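Local coordinates for protein transcriptional regulator (LacI family) (PDB 3G85) that probably binds cis-regulatory DNA as a transcription factor of the LacI family, its periplasmic-binding-protein-like core presumably sensing a small effector, at residues Y52-H58 and N76-D81; E162-I166 and K181-N187; N111-G115 and R145-E151. All coordinates share one frame; numbering follows the deposited sequence.

Contact 1: residues Y52-H58 and N76-D81; sequences YKTDCLH and NISNYD
In the N-terminal lobe of this periplasmic-binding-protein fold, the N-terminus of helix 79-87 docks through Ser78 and Asp81 on the loop that leaves edge strand 46-52. Ser78 OG donates to Asp55 OD1 at 2.7 Å, meeting it nearly along its C-O axis. The same hydroxyl, as N-cap, accepts from Asp81 N, and is therefore held from both segments. The type II turn from Lys53 to Cys56 presents Asp55 here and delivers the next backbone amides to Asp81. Leu57 N donates to Asp81 OD2 at 3.1 Å from above the carboxylate plane, 40° out of it; weak bonds from His58 N and ND1 reach OD1. With CG between the backbone N and the carbonyl carbon (chi1 73°), the His58 ring is set with Asp81 OD1 at its edge, while its CE1 meets Tyr80 CE2 at 3.4 Å, the two rings inclined at 67°. Deeper in, Leu57 CD2 packs against Ile77 CD1 (3.6 Å), and Leu57 CD1 lies over one face of Tyr52 toward its rim. One water links Tyr52 OH, Ser78 N and Asp81 OD2, whereas a second joins Tyr52 OH to Asn76 N. Asn76 turns its amide elsewhere, to Arg99, Asn139 and Asp21.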
# COMPACT_ATOMS: atom_id res chain seq x y z
N TYR A 52 -0.10 7.51 16.14
CA TYR A 52 0.70 8.68 16.44
C TYR A 52 0.65 9.65 15.27
O TYR A 52 0.35 9.28 14.14
CB TYR A 52 2.14 8.27 16.76
CG TYR A 52 2.89 7.76 15.57
CD1 TYR A 52 2.78 6.42 15.17
CD2 TYR A 52 3.76 8.59 14.85
CE1 TYR A 52 3.49 5.95 14.04
CE2 TYR A 52 4.45 8.14 13.73
CZ TYR A 52 4.32 6.81 13.34
OH TYR A 52 5.02 6.31 12.24
N LYS A 53 0.96 10.92 15.55
CA LYS A 53 0.88 11.94 14.53
C LYS A 53 2.08 11.86 13.59
O LYS A 53 3.18 11.58 14.03
CB LYS A 53 0.80 13.31 15.23
CG LYS A 53 0.62 14.51 14.35
CD LYS A 53 0.38 15.72 15.30
CE LYS A 53 0.72 17.06 14.67
NZ LYS A 53 0.17 17.20 13.28
N THR A 54 1.85 12.06 12.30
CA THR A 54 2.93 12.06 11.31
C THR A 54 4.17 12.80 11.85
O THR A 54 4.04 13.87 12.43
CB THR A 54 2.48 12.76 10.00
OG1 THR A 54 1.34 12.08 9.47
CG2 THR A 54 3.60 12.78 8.97
N ASP A 55 5.35 12.22 11.67
CA ASP A 55 6.62 12.82 12.12
C ASP A 55 6.85 12.83 13.62
O ASP A 55 7.84 13.42 14.10
CB ASP A 55 6.81 14.23 11.52
CG ASP A 55 7.06 14.21 10.02
OD1 ASP A 55 7.55 13.19 9.47
OD2 ASP A 55 6.77 15.22 9.37
N CYS A 56 5.99 12.16 14.40
CA CYS A 56 6.16 12.19 15.83
C CYS A 56 6.58 10.84 16.44
O CYS A 56 6.51 10.67 17.64
CB CYS A 56 4.89 12.69 16.51
SG CYS A 56 4.46 14.38 16.03
N LEU A 57 7.06 9.92 15.62
CA LEU A 57 7.39 8.59 16.14
C LEU A 57 8.46 8.74 17.21
O LEU A 57 8.37 8.13 18.27
CB LEU A 57 7.88 7.64 15.04
CG LEU A 57 8.22 6.23 15.55
CD1 LEU A 57 7.03 5.55 16.18
CD2 LEU A 57 8.80 5.38 14.40
N HIS A 58 9.42 9.61 16.94
CA HIS A 58 10.53 9.85 17.86
C HIS A 58 10.14 10.22 19.30
O HIS A 58 10.90 9.94 20.22
CB HIS A 58 11.53 10.86 17.26
CG HIS A 58 11.04 12.27 17.24
ND1 HIS A 58 10.29 12.78 16.20
CD2 HIS A 58 11.20 13.28 18.13
CE1 HIS A 58 10.02 14.05 16.44
NE2 HIS A 58 10.54 14.37 17.61
N ASN A 76 4.06 2.91 8.61
CA ASN A 76 4.47 3.83 7.54
C ASN A 76 5.41 4.89 8.08
O ASN A 76 4.97 6.01 8.39
CB ASN A 76 3.23 4.49 6.86
CG ASN A 76 3.62 5.49 5.76
OD1 ASN A 76 4.49 5.20 4.93
ND2 ASN A 76 3.00 6.68 5.77
N ILE A 77 6.69 4.54 8.24
CA ILE A 77 7.62 5.47 8.88
C ILE A 77 7.91 6.64 7.92
O ILE A 77 8.04 6.43 6.71
CB ILE A 77 8.91 4.75 9.35
CG1 ILE A 77 9.69 5.65 10.32
CG2 ILE A 77 9.74 4.21 8.12
CD1 ILE A 77 10.60 4.90 11.27
N SER A 78 7.91 7.87 8.45
CA SER A 78 8.26 9.06 7.63
C SER A 78 9.77 9.18 7.49
O SER A 78 10.52 8.58 8.28
CB SER A 78 7.72 10.34 8.28
OG SER A 78 8.42 10.63 9.49
N ASN A 79 10.23 9.96 6.51
CA ASN A 79 11.65 10.24 6.36
C ASN A 79 12.26 10.85 7.62
O ASN A 79 13.31 10.42 8.07
CB ASN A 79 11.89 11.16 5.16
CG ASN A 79 11.54 10.48 3.86
OD1 ASN A 79 11.61 9.25 3.77
ND2 ASN A 79 11.08 11.26 2.89
N TYR A 80 11.54 11.81 8.20
CA TYR A 80 11.95 12.44 9.43
C TYR A 80 12.13 11.41 10.56
O TYR A 80 13.17 11.36 11.23
CB TYR A 80 10.94 13.54 9.81
CG TYR A 80 11.44 14.31 11.00
CD1 TYR A 80 12.39 15.33 10.84
CD2 TYR A 80 11.00 14.00 12.28
CE1 TYR A 80 12.87 16.03 11.92
CE2 TYR A 80 11.49 14.69 13.39
CZ TYR A 80 12.43 15.70 13.19
OH TYR A 80 12.94 16.38 14.26
N ASP A 81 11.12 10.56 10.75
CA ASP A 81 11.15 9.54 11.80
C ASP A 81 12.23 8.48 11.57
O ASP A 81 12.86 7.99 12.51
CB ASP A 81 9.77 8.93 11.98
CG ASP A 81 8.87 9.82 12.84
OD1 ASP A 81 9.43 10.49 13.76
OD2 ASP A 81 7.65 9.87 12.60
O HOH W 1 3.36 4.34 11.01
O HOH W 2 6.71 8.16 11.08

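Contact 2: residues E162-I166 and K181-N187; sequences ENHII and KLMKLKN
The backbones stay well apart, the nearest CA pair being Ile166 and Leu182 at 7.6 Å, and no hydrogen bond crosses between 162-166 and 181-187, so the contact rests mainly on side chains, with some backbone atoms of 181-187 touched by them. Ile166 points toward the helix end, and its CD1 lies 3.8 Å from Leu182 CD1 and equally near Leu182 CA; the two side chains cross at about a right angle. The position of CD1 follows from CG1 lying anti to the carbonyl carbon (chi1 -58°) and the chain then extending. Leu185, carried inward by the type I turn from Leu182 to Leu185, splits its two methyls. Leu185 CD1 meets His164 CD2 at 3.7 Å, approaching the ring obliquely, and also approaches Ile166 CD1 at 4.2 Å. Leu185 CD2 reaches Asn163 ND2 at 3.8 Å, a van der Waals touch of the methyl on the amide nitrogen. Farther along, His164 NE2 comes within 3.2 Å of Asn187 O, but the angle is too poor for a hydrogen bond. In the C-terminal lobe, edge strand 165-167 thus receives the end of helix 172-182 in a beta-alpha unit of the Rossmann-like sheet. His164 and Ile166 pair by backbone with Ala132 of neighbouring strand 131-134, while Leu182 packs on Ala131.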
# COMPACT_ATOMS: atom_id res chain seq x y z
N GLU A 162 1.55 13.73 -19.85
CA GLU A 162 1.72 14.28 -18.49
C GLU A 162 0.44 14.89 -17.95
O GLU A 162 0.20 14.90 -16.75
CB GLU A 162 2.81 15.35 -18.52
CG GLU A 162 3.34 15.73 -17.15
CD GLU A 162 4.37 16.84 -17.24
OE1 GLU A 162 4.89 17.09 -18.37
OE2 GLU A 162 4.63 17.48 -16.19
N ASN A 163 -0.39 15.40 -18.85
CA ASN A 163 -1.64 15.97 -18.43
C ASN A 163 -2.70 14.90 -18.19
O ASN A 163 -3.81 15.20 -17.75
CB ASN A 163 -2.15 16.98 -19.46
CG ASN A 163 -2.62 16.31 -20.71
OD1 ASN A 163 -1.86 15.57 -21.35
ND2 ASN A 163 -3.87 16.55 -21.08
N HIS A 164 -2.36 13.65 -18.49
CA HIS A 164 -3.29 12.55 -18.15
C HIS A 164 -2.93 11.86 -16.87
O HIS A 164 -3.38 10.76 -16.63
CB HIS A 164 -3.41 11.53 -19.27
CG HIS A 164 -4.05 12.08 -20.50
ND1 HIS A 164 -4.05 11.41 -21.70
CD2 HIS A 164 -4.71 13.25 -20.71
CE1 HIS A 164 -4.70 12.13 -22.60
NE2 HIS A 164 -5.10 13.25 -22.02
N ILE A 165 -2.07 12.49 -16.09
CA ILE A 165 -1.82 12.12 -14.72
C ILE A 165 -2.56 13.17 -13.89
O ILE A 165 -2.30 14.39 -14.00
CB ILE A 165 -0.31 12.07 -14.42
CG1 ILE A 165 0.35 10.95 -15.24
CG2 ILE A 165 -0.08 11.83 -12.96
CD1 ILE A 165 1.83 11.11 -15.43
N ILE A 166 -3.52 12.71 -13.10
CA ILE A 166 -4.43 13.59 -12.38
C ILE A 166 -4.27 13.32 -10.89
O ILE A 166 -4.42 12.15 -10.46
CB ILE A 166 -5.91 13.32 -12.80
CG1 ILE A 166 -6.08 13.52 -14.32
CG2 ILE A 166 -6.89 14.16 -12.02
CD1 ILE A 166 -7.41 13.05 -14.87
N LYS A 181 -13.01 15.41 -13.48
CA LYS A 181 -11.95 16.09 -14.25
C LYS A 181 -11.52 15.26 -15.44
O LYS A 181 -11.42 15.79 -16.56
CB LYS A 181 -10.73 16.36 -13.38
CG LYS A 181 -11.02 17.15 -12.18
CD LYS A 181 -9.77 17.33 -11.34
CE LYS A 181 -10.18 17.94 -9.99
NZ LYS A 181 -9.07 18.03 -9.01
N LEU A 182 -11.26 13.97 -15.22
CA LEU A 182 -10.94 13.04 -16.30
C LEU A 182 -11.95 13.21 -17.43
O LEU A 182 -11.56 13.24 -18.59
CB LEU A 182 -10.95 11.57 -15.84
CG LEU A 182 -10.56 10.46 -16.83
CD1 LEU A 182 -9.08 10.64 -17.30
CD2 LEU A 182 -10.78 9.05 -16.26
N MSE A 183 -13.22 13.33 -17.06
CA MSE A 183 -14.30 13.44 -18.04
C MSE A 183 -14.28 14.76 -18.83
O MSE A 183 -14.86 14.83 -19.91
CB MSE A 183 -15.67 13.26 -17.38
CG MSE A 183 -15.93 11.88 -16.78
SE MSE A 183 -16.06 10.50 -18.14
CE MSE A 183 -14.21 9.91 -18.33
N LYS A 184 -13.61 15.77 -18.30
CA LYS A 184 -13.47 17.05 -18.99
C LYS A 184 -12.39 17.07 -20.06
O LYS A 184 -12.37 17.98 -20.89
CB LYS A 184 -13.23 18.18 -18.01
CG LYS A 184 -14.50 18.63 -17.39
CD LYS A 184 -14.26 19.58 -16.28
CE LYS A 184 -15.61 19.79 -15.57
NZ LYS A 184 -15.48 20.87 -14.62
N LEU A 185 -11.49 16.08 -20.02
CA LEU A 185 -10.42 15.97 -21.00
C LEU A 185 -11.00 15.84 -22.41
O LEU A 185 -12.02 15.16 -22.62
CB LEU A 185 -9.43 14.84 -20.65
CG LEU A 185 -8.48 15.01 -19.44
CD1 LEU A 185 -7.92 13.68 -18.97
CD2 LEU A 185 -7.32 15.93 -19.74
N LYS A 186 -10.38 16.54 -23.36
CA LYS A 186 -10.81 16.45 -24.75
C LYS A 186 -10.69 15.03 -25.27
O LYS A 186 -11.59 14.54 -25.93
CB LYS A 186 -10.00 17.40 -25.65
CG LYS A 186 -10.70 18.71 -25.94
CD LYS A 186 -10.38 19.79 -24.91
CE LYS A 186 -11.38 20.92 -24.99
NZ LYS A 186 -12.71 20.52 -24.41
N ASN A 187 -9.56 14.40 -24.96
CA ASN A 187 -9.29 13.01 -25.32
C ASN A 187 -8.93 12.23 -24.06
O ASN A 187 -7.85 12.43 -23.51
CB ASN A 187 -8.12 12.93 -26.30
CG ASN A 187 -8.44 13.53 -27.66
OD1 ASN A 187 -7.96 14.61 -28.00
ND2 ASN A 187 -9.28 12.83 -28.44

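Contact 3: residues N111-G115 and R145-E151; sequences NYKMG and RNKGFIE
Arg145 meets Asn111 where helix 140-155 crosses the start of helix 111-124, the short segments passing 6.3 Å apart at -40°. Its NH1 donates to Asn111 OD1 at 2.8 Å through a bent bond (133° at the hydrogen), the donor tilted from the carbonyl plane. The arginine chain bends at chi3 to bring NH1 there, with CD beside the selenium of Met114, a selenomethionine, and CG against Asn111 CB. Arg145 O also faces Gly115 CA at 3.3 Å, a CA-H...O contact. Gly148 comes next on this face of the helix. Its CA sits over the centre of the Tyr112 ring, a CH-pi contact of 3.5 Å to the centroid, and approaches Tyr112 O at 3.4 Å. Phe149 follows: its CA meets Gly115 O at 3.4 Å, and that oxygen lies at the edge of the Phe149 ring, which stacks with Phe193 beyond the contact. At Glu151 the segment meets the far end of Tyr112. Although Tyr112 CB points away from the second helix, CG anti to the backbone N (chi1 -172°) swings the ring back across Gly148, and Tyr112 OH donates to Glu151 OE1 at 3.0 Å, on the anti side but out of the carboxylate plane. The glycines at 115 and 148 leave no side chain between the backbones, and CA-H...O contacts run in both directions, as in close glycine-mediated helix pairs. Polar bonds mark the two ends of this interface. Arg145 NH2 binds a glycerol, probably from crystallisation, consistent with a polar pocket beside the Asn111 end.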
# COMPACT_ATOMS: atom_id res chain seq x y z
N ASN A 111 7.27 -3.06 -5.00
CA ASN A 111 6.43 -1.94 -5.41
C ASN A 111 6.55 -1.67 -6.89
O ASN A 111 5.56 -1.59 -7.57
CB ASN A 111 6.80 -0.71 -4.57
CG ASN A 111 6.44 -0.90 -3.12
OD1 ASN A 111 5.26 -0.94 -2.77
ND2 ASN A 111 7.46 -1.06 -2.25
N TYR A 112 7.78 -1.53 -7.38
CA TYR A 112 7.99 -1.34 -8.80
C TYR A 112 7.31 -2.44 -9.62
O TYR A 112 6.61 -2.14 -10.58
CB TYR A 112 9.49 -1.24 -9.09
CG TYR A 112 9.80 -0.85 -10.52
CD1 TYR A 112 10.07 0.47 -10.86
CD2 TYR A 112 9.80 -1.82 -11.54
CE1 TYR A 112 10.34 0.83 -12.19
CE2 TYR A 112 10.10 -1.47 -12.85
CZ TYR A 112 10.36 -0.14 -13.16
OH TYR A 112 10.65 0.21 -14.48
N LYS A 113 7.50 -3.71 -9.26
CA LYS A 113 6.86 -4.79 -10.00
C LYS A 113 5.33 -4.76 -9.96
O LYS A 113 4.70 -5.24 -10.88
CB LYS A 113 7.33 -6.19 -9.58
CG LYS A 113 8.78 -6.52 -10.00
CD LYS A 113 9.07 -7.98 -9.65
CE LYS A 113 10.46 -8.39 -10.18
NZ LYS A 113 11.53 -7.68 -9.41
N MSE A 114 4.73 -4.25 -8.88
CA MSE A 114 3.28 -4.06 -8.90
C MSE A 114 2.80 -3.12 -10.00
O MSE A 114 1.85 -3.43 -10.74
CB MSE A 114 2.79 -3.54 -7.54
CG MSE A 114 2.98 -4.59 -6.42
SE MSE A 114 2.33 -3.86 -4.73
CE MSE A 114 0.40 -3.97 -5.07
N GLY A 115 3.43 -1.94 -10.10
CA GLY A 115 3.13 -1.00 -11.19
C GLY A 115 3.35 -1.65 -12.55
O GLY A 115 2.55 -1.52 -13.49
N ARG A 145 5.72 2.36 -7.07
CA ARG A 145 4.60 1.73 -7.78
C ARG A 145 4.24 2.54 -9.02
O ARG A 145 3.95 2.00 -10.10
CB ARG A 145 3.36 1.56 -6.86
CG ARG A 145 3.51 0.41 -5.88
CD ARG A 145 2.23 0.05 -5.11
NE ARG A 145 1.66 1.04 -4.20
CZ ARG A 145 1.96 1.19 -2.90
NH1 ARG A 145 2.89 0.45 -2.32
NH2 ARG A 145 1.32 2.10 -2.18
N ASN A 146 4.25 3.86 -8.86
CA ASN A 146 3.94 4.73 -10.00
C ASN A 146 4.99 4.63 -11.10
O ASN A 146 4.63 4.52 -12.29
CB ASN A 146 3.82 6.18 -9.55
CG ASN A 146 2.66 6.39 -8.60
OD1 ASN A 146 1.72 5.61 -8.57
ND2 ASN A 146 2.74 7.47 -7.81
N LYS A 147 6.25 4.66 -10.69
CA LYS A 147 7.39 4.54 -11.60
C LYS A 147 7.33 3.22 -12.34
O LYS A 147 7.54 3.18 -13.55
CB LYS A 147 8.72 4.64 -10.84
CG LYS A 147 8.97 5.98 -10.13
CD LYS A 147 10.40 6.01 -9.56
CE LYS A 147 10.78 7.40 -9.08
NZ LYS A 147 11.58 7.21 -7.83
N GLY A 148 7.00 2.14 -11.62
CA GLY A 148 6.83 0.83 -12.26
C GLY A 148 5.78 0.87 -13.38
O GLY A 148 6.01 0.29 -14.45
N PHE A 149 4.66 1.53 -13.13
CA PHE A 149 3.61 1.65 -14.14
C PHE A 149 4.07 2.52 -15.33
O PHE A 149 3.97 2.10 -16.48
CB PHE A 149 2.30 2.23 -13.56
CG PHE A 149 1.19 2.32 -14.57
CD1 PHE A 149 0.52 1.17 -14.95
CD2 PHE A 149 0.83 3.55 -15.16
CE1 PHE A 149 -0.52 1.21 -15.88
CE2 PHE A 149 -0.19 3.61 -16.14
CZ PHE A 149 -0.86 2.45 -16.51
N ILE A 150 4.54 3.72 -15.03
CA ILE A 150 4.90 4.73 -16.02
C ILE A 150 6.05 4.26 -16.93
O ILE A 150 5.92 4.29 -18.16
CB ILE A 150 5.26 6.08 -15.32
CG1 ILE A 150 4.05 6.65 -14.57
CG2 ILE A 150 5.81 7.12 -16.31
CD1 ILE A 150 2.79 6.62 -15.38
N GLU A 151 7.14 3.81 -16.32
CA GLU A 151 8.30 3.29 -17.05
C GLU A 151 7.97 2.06 -17.89
O GLU A 151 8.48 1.91 -19.01
CB GLU A 151 9.47 2.99 -16.10
CG GLU A 151 10.08 4.27 -15.47
CD GLU A 151 11.20 4.04 -14.46
OE1 GLU A 151 11.79 2.93 -14.39
OE2 GLU A 151 11.52 5.01 -13.73

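Overall arrangement
Contact 3 is buried and lies closest to the centre of the chain, about 12 Å between centres; contact 1 is partly buried in the N-terminal lobe, and contact 2 is a surface contact on the C-terminal lobe, its centre about 34 Å from that of contact 1. None share atoms, though contacts 2 and 3 approach within about 5 Å at nearest atoms, and helix 140-155 of contact 3 leads along the chain to strand 165-167 of contact 2. Their chemistry differs: contact 1 relies on two carboxylates, a helix cap and bridging waters, contact 2 on aliphatic side chains and a histidine ring, and contact 3 on glycine-based backbone proximity flanked by polar bonds. Only contact 3 pairs two helices.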